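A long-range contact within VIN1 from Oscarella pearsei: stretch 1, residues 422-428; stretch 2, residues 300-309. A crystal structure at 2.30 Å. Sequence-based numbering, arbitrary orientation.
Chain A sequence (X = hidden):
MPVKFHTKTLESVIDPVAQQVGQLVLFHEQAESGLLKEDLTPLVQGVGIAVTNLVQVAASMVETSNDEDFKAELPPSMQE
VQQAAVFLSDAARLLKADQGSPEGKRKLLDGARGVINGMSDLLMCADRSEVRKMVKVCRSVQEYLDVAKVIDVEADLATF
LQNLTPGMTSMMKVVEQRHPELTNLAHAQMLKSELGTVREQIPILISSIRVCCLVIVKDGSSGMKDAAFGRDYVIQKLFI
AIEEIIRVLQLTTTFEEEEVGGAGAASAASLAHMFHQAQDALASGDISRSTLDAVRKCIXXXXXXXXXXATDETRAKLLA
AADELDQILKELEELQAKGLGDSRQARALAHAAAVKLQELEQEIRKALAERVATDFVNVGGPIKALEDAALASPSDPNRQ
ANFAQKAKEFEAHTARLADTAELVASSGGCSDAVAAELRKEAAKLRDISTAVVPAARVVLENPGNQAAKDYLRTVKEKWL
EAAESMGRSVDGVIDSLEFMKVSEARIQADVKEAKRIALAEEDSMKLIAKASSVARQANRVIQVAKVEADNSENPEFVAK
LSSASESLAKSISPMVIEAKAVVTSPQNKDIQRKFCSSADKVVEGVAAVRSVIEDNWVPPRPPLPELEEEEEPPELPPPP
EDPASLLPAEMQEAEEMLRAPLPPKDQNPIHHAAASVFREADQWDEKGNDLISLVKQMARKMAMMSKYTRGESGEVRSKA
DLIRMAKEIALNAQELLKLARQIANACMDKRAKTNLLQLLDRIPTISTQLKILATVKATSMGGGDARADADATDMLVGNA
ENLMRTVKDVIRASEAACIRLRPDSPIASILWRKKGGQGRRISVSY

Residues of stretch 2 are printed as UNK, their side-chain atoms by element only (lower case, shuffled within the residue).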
ATOM      1  N   GLU A 422      -4.165   1.463  14.405  1.00 43.77           N
ATOM      2  CA  GLU A 422      -2.898   0.740  14.453  1.00 51.34           C
ATOM      3  C   GLU A 422      -3.114  -0.743  14.733  1.00 54.20           C
ATOM      4  O   GLU A 422      -2.441  -1.596  14.138  1.00 55.14           O
ATOM      5  CB  GLU A 422      -1.979   1.357  15.507  1.00 55.08           C
ATOM      6  CG  GLU A 422      -0.700   0.570  15.746  1.00 68.33           C
ATOM      7  CD  GLU A 422       0.163   0.466  14.502  1.00 74.01           C
ATOM      8  OE1 GLU A 422       0.294   1.480  13.783  1.00 76.42           O
ATOM      9  OE2 GLU A 422       0.706  -0.632  14.240  1.00 73.17           O
ATOM     10  N   LEU A 423      -4.046  -1.070  15.633  1.00 52.98           N
ATOM     11  CA  LEU A 423      -4.336  -2.471  15.927  1.00 50.78           C
ATOM     12  C   LEU A 423      -4.866  -3.187  14.693  1.00 50.16           C
ATOM     13  O   LEU A 423      -4.432  -4.296  14.370  1.00 53.81           O
ATOM     14  CB  LEU A 423      -5.340  -2.576  17.077  1.00 54.48           C
ATOM     15  CG  LEU A 423      -5.816  -3.995  17.402  1.00 58.64           C
ATOM     16  CD1 LEU A 423      -4.656  -4.854  17.883  1.00 62.03           C
ATOM     17  CD2 LEU A 423      -6.932  -3.981  18.432  1.00 63.71           C
ATOM     18  N   VAL A 424      -5.814  -2.562  13.991  1.00 49.59           N
ATOM     19  CA  VAL A 424      -6.351  -3.154  12.769  1.00 50.80           C
ATOM     20  C   VAL A 424      -5.244  -3.346  11.740  1.00 53.44           C
ATOM     21  O   VAL A 424      -5.170  -4.385  11.073  1.00 58.33           O
ATOM     22  CB  VAL A 424      -7.498  -2.285  12.217  1.00 51.21           C
ATOM     23  CG1 VAL A 424      -7.784  -2.633  10.768  1.00 46.93           C
ATOM     24  CG2 VAL A 424      -8.745  -2.467  13.065  1.00 51.34           C
ATOM     25  N   ALA A 425      -4.360  -2.356  11.609  1.00 55.05           N
ATOM     26  CA  ALA A 425      -3.265  -2.466  10.652  1.00 48.19           C
ATOM     27  C   ALA A 425      -2.292  -3.574  11.033  1.00 52.84           C
ATOM     28  O   ALA A 425      -1.645  -4.159  10.157  1.00 54.67           O
ATOM     29  CB  ALA A 425      -2.531  -1.127  10.542  1.00 46.94           C
ATOM     30  N   SER A 426      -2.178  -3.883  12.325  1.00 53.08           N
ATOM     31  CA  SER A 426      -1.223  -4.887  12.777  1.00 56.36           C
ATOM     32  C   SER A 426      -1.803  -6.293  12.860  1.00 60.42           C
ATOM     33  O   SER A 426      -1.033  -7.260  12.855  1.00 64.37           O
ATOM     34  CB  SER A 426      -0.658  -4.506  14.148  1.00 60.01           C
ATOM     35  OG  SER A 426       0.250  -3.426  14.043  1.00 69.95           O
ATOM     36  N   SER A 427      -3.129  -6.437  12.935  1.00 55.94           N
ATOM     37  CA  SER A 427      -3.721  -7.750  13.170  1.00 58.28           C
ATOM     38  C   SER A 427      -4.981  -8.007  12.351  1.00 57.50           C
ATOM     39  O   SER A 427      -5.689  -8.983  12.631  1.00 74.73           O
ATOM     40  CB  SER A 427      -4.046  -7.932  14.658  1.00 59.74           C
ATOM     41  OG  SER A 427      -2.888  -7.768  15.458  1.00 66.12           O
ATOM     42  N   GLY A 428      -5.285  -7.183  11.358  1.00 61.12           N
ATOM     43  CA  GLY A 428      -6.511  -7.344  10.609  1.00 58.30           C
ATOM     44  C   GLY A 428      -6.415  -8.193   9.371  1.00 61.73           C
ATOM     45  O   GLY A 428      -7.390  -8.279   8.618  1.00 66.68           O
ATOM     46  N   UNK A 300       0.712 -16.606  20.620  1.00 67.88           N
ATOM     47  CA  UNK A 300       1.231 -15.320  21.080  1.00 65.19           C
ATOM     48  C   UNK A 300       0.466 -14.159  20.460  1.00 68.09           C
ATOM     49  O   UNK A 300       0.202 -13.154  21.131  1.00 72.40           O
ATOM     50  o   UNK A 300       3.503 -15.904  21.716  1.00 68.27           O
ATOM     51  c   UNK A 300       2.722 -15.206  20.763  1.00 64.21           C
ATOM     52  N   UNK A 301       0.108 -14.272  19.179  1.00 63.43           N
ATOM     53  CA  UNK A 301      -0.701 -13.228  18.556  1.00 61.75           C
ATOM     54  C   UNK A 301      -2.085 -13.158  19.191  1.00 64.62           C
ATOM     55  O   UNK A 301      -2.622 -12.064  19.414  1.00 73.56           O
ATOM     56  c   UNK A 301      -1.397 -11.137  16.198  1.00 67.84           C
ATOM     57  c   UNK A 301      -0.802 -13.470  17.048  1.00 61.88           C
ATOM     58  c   UNK A 301      -1.821 -12.597  16.324  1.00 66.63           C
ATOM     59  o   UNK A 301      -2.153 -10.356  15.584  1.00 67.40           O
ATOM     60  o   UNK A 301      -0.314 -10.766  16.701  1.00 67.35           O
ATOM     61  N   UNK A 302      -2.670 -14.316  19.505  1.00 60.02           N
ATOM     62  CA  UNK A 302      -3.964 -14.323  20.170  1.00 55.22           C
ATOM     63  C   UNK A 302      -3.933 -13.626  21.517  1.00 57.52           C
ATOM     64  O   UNK A 302      -4.833 -12.847  21.844  1.00 59.15           O
ATOM     65  N   UNK A 303      -2.896 -13.889  22.317  1.00 58.33           N
ATOM     66  CA  UNK A 303      -2.794 -13.235  23.618  1.00 58.68           C
ATOM     67  C   UNK A 303      -2.471 -11.753  23.475  1.00 58.58           C
ATOM     68  O   UNK A 303      -2.945 -10.935  24.277  1.00 58.83           O
ATOM     69  c   UNK A 303      -1.004 -16.112  25.554  1.00 73.81           C
ATOM     70  c   UNK A 303      -2.067 -15.410  24.725  1.00 65.94           C
ATOM     71  n   UNK A 303       0.622 -18.025  26.854  1.00 87.98           N
ATOM     72  n   UNK A 303      -0.921 -19.674  26.447  1.00 82.56           N
ATOM     73  c   UNK A 303      -1.745 -13.943  24.476  1.00 62.83           C
ATOM     74  c   UNK A 303      -0.541 -18.408  26.343  1.00 83.53           C
ATOM     75  n   UNK A 303      -1.324 -17.527  25.727  1.00 78.40           N
ATOM     76  N   UNK A 304      -1.676 -11.392  22.463  1.00 58.46           N
ATOM     77  CA  UNK A 304      -1.400  -9.984  22.199  1.00 60.90           C
ATOM     78  C   UNK A 304      -2.684  -9.224  21.898  1.00 63.82           C
ATOM     79  O   UNK A 304      -2.900  -8.124  22.418  1.00 66.40           O
ATOM     80  c   UNK A 304      -0.548  -6.583  18.164  1.00 65.89           C
ATOM     81  c   UNK A 304       0.114  -8.435  20.838  1.00 64.91           C
ATOM     82  c   UNK A 304      -0.417  -9.846  21.036  1.00 61.36           C
ATOM     83  n   UNK A 304      -0.266  -7.848  18.465  1.00 65.11           N
ATOM     84  n   UNK A 304       0.093  -5.595  18.777  1.00 64.86           N
ATOM     85  n   UNK A 304      -1.468  -6.303  17.250  1.00 63.67           N
ATOM     86  c   UNK A 304       0.727  -8.253  19.456  1.00 66.96           C
ATOM     87  N   UNK A 305      -3.550  -9.797  21.058  1.00 65.44           N
ATOM     88  CA  UNK A 305      -4.837  -9.163  20.795  1.00 58.76           C
ATOM     89  C   UNK A 305      -5.715  -9.190  22.042  1.00 60.19           C
ATOM     90  O   UNK A 305      -6.492  -8.256  22.284  1.00 62.64           O
ATOM     91  c   UNK A 305      -4.663  -9.707  18.349  1.00 52.20           C
ATOM     92  c   UNK A 305      -5.528  -9.838  19.596  1.00 55.84           C
ATOM     93  c   UNK A 305      -6.903  -9.235  19.355  1.00 56.28           C
ATOM     94  N   UNK A 306      -5.601 -10.241  22.860  1.00 60.71           N
ATOM     95  CA  UNK A 306      -6.389 -10.312  24.087  1.00 65.56           C
ATOM     96  C   UNK A 306      -6.055  -9.159  25.028  1.00 65.71           C
ATOM     97  O   UNK A 306      -6.944  -8.610  25.690  1.00 60.97           O
ATOM     98  c   UNK A 306      -6.161 -11.654  24.784  1.00 55.84           C
ATOM     99  N   UNK A 307      -4.778  -8.775  25.099  1.00 65.18           N
ATOM    100  CA  UNK A 307      -4.396  -7.671  25.972  1.00 68.63           C
ATOM    101  C   UNK A 307      -4.975  -6.335  25.515  1.00 66.73           C
ATOM    102  O   UNK A 307      -5.012  -5.388  26.308  1.00 67.46           O
ATOM    103  c   UNK A 307      -2.873  -7.577  26.067  1.00 71.97           C
ATOM    104  N   UNK A 308      -5.434  -6.240  24.266  1.00 67.16           N
ATOM    105  CA  UNK A 308      -5.999  -5.012  23.721  1.00 68.47           C
ATOM    106  C   UNK A 308      -7.493  -5.134  23.439  1.00 70.19           C
ATOM    107  O   UNK A 308      -8.041  -4.337  22.671  1.00 75.47           O
ATOM    108  c   UNK A 308      -3.768  -4.302  22.578  1.00 66.82           C
ATOM    109  c   UNK A 308      -3.552  -3.108  23.493  1.00 70.53           C
ATOM    110  c   UNK A 308      -5.259  -4.609  22.444  1.00 64.87           C
ATOM    111  c   UNK A 308      -3.146  -4.057  21.210  1.00 62.86           C
ATOM    112  N   UNK A 309      -8.163  -6.113  24.040  1.00 69.74           N
ATOM    113  CA  UNK A 309      -9.572  -6.337  23.758  1.00 68.27           C
ATOM    114  C   UNK A 309     -10.428  -5.212  24.332  1.00 68.34           C
ATOM    115  O   UNK A 309     -10.059  -4.551  25.306  1.00 65.99           O
ATOM    116  c   UNK A 309     -10.023  -7.684  24.324  1.00 67.78           C
TER
HETATM  117  O   HOH W   1      -4.197 -11.310  13.697  1.00 59.09           O

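Position 300 opens the stretch on a helix that begins earlier in the chain. Its side chain is one carbon followed by one oxygen, out of reach of stretch 1; a lone hydroxyl on CB makes it serine, S300. Position 301 carries three carbons in a row, the last bearing two oxygens, one of which lies 2.7 Å from S427 OG. That is a carboxylate at the end of a two-methylene arm, hence glutamate, E301. Its CA-to-CB bond points toward stretch 1, and its OE2 is the oxygen that accepts a hydrogen bond from S427 OG. A water also bridges the two stretches, its O donating to E301 OE2 at 2.9 Å and to S427 O at 3.0 Å.

At position 302 there are no side-chain atoms at all, so the residue is glycine, G302, buried but without contact to stretch 1. Position 303 has three carbons, a nitrogen, and then a carbon holding two further nitrogens, the guanidinium of arginine. R303 is extended, with chi2 and chi3 both t, and stays out of reach of stretch 1.

The same set of atoms recurs at position 304, but here the chain comes to stretch 1: a terminal nitrogen lies 2.7 Å from S427 OG, 3.6 Å from L423 CD1 and 3.7 Å from S426 CB. The atoms again spell arginine. R304 leaves its helix with chi1 and chi2 t and turns at chi3 (p), which brings the guanidinium to S427. The nitrogen is NH2 of R304, which donates to S427 OG with an angle of 155°, the hydroxyl lying at the edge of the guanidinium, near its plane. Within its own helix, R304 NE forms a salt bridge with E301 OE1 at 3.4 Å, whose hydrogen bond is weak.

Position 305 shows three carbons, one on CA carrying the other two, and one of the terminal carbons comes within 3.9 Å of S427 OG. Branching at CB identifies valine, V305. Its CA-to-CB bond points sideways, yet CG2 makes this contact. Positions 306 and 307 each have a single side-chain carbon and no contact with stretch 1; they are the alanines A306 and A307. Position 308 has four carbons forked at the second, with a terminal carbon 3.7 Å from L423 CD1. It is a leucine, L308, and its CD1 makes this apolar contact. Position 309, with one carbon pointing away, is alanine, A309, and closes a type I turn that starts at A306.

The two helices run nearly antiparallel, at 171°, with axes 11.9 Å apart at closest approach. Such spacing leaves the backbones well separated; the direct hydrogen bonds are made by side chains, a water adds a link to S427 O, and the contact buries a modest 251 Å². Its polar centre is S427, whose hydroxyl accepts a hydrogen bond from R304 and donates one to E301. Because E301 and R304 are also paired with each other, the three residues form a closed network. Beside it, L423 and L308 add an apolar patch, with L423 also in contact with the R304 guanidinium.

Stretch 2 300-309: SEGRRVAALA
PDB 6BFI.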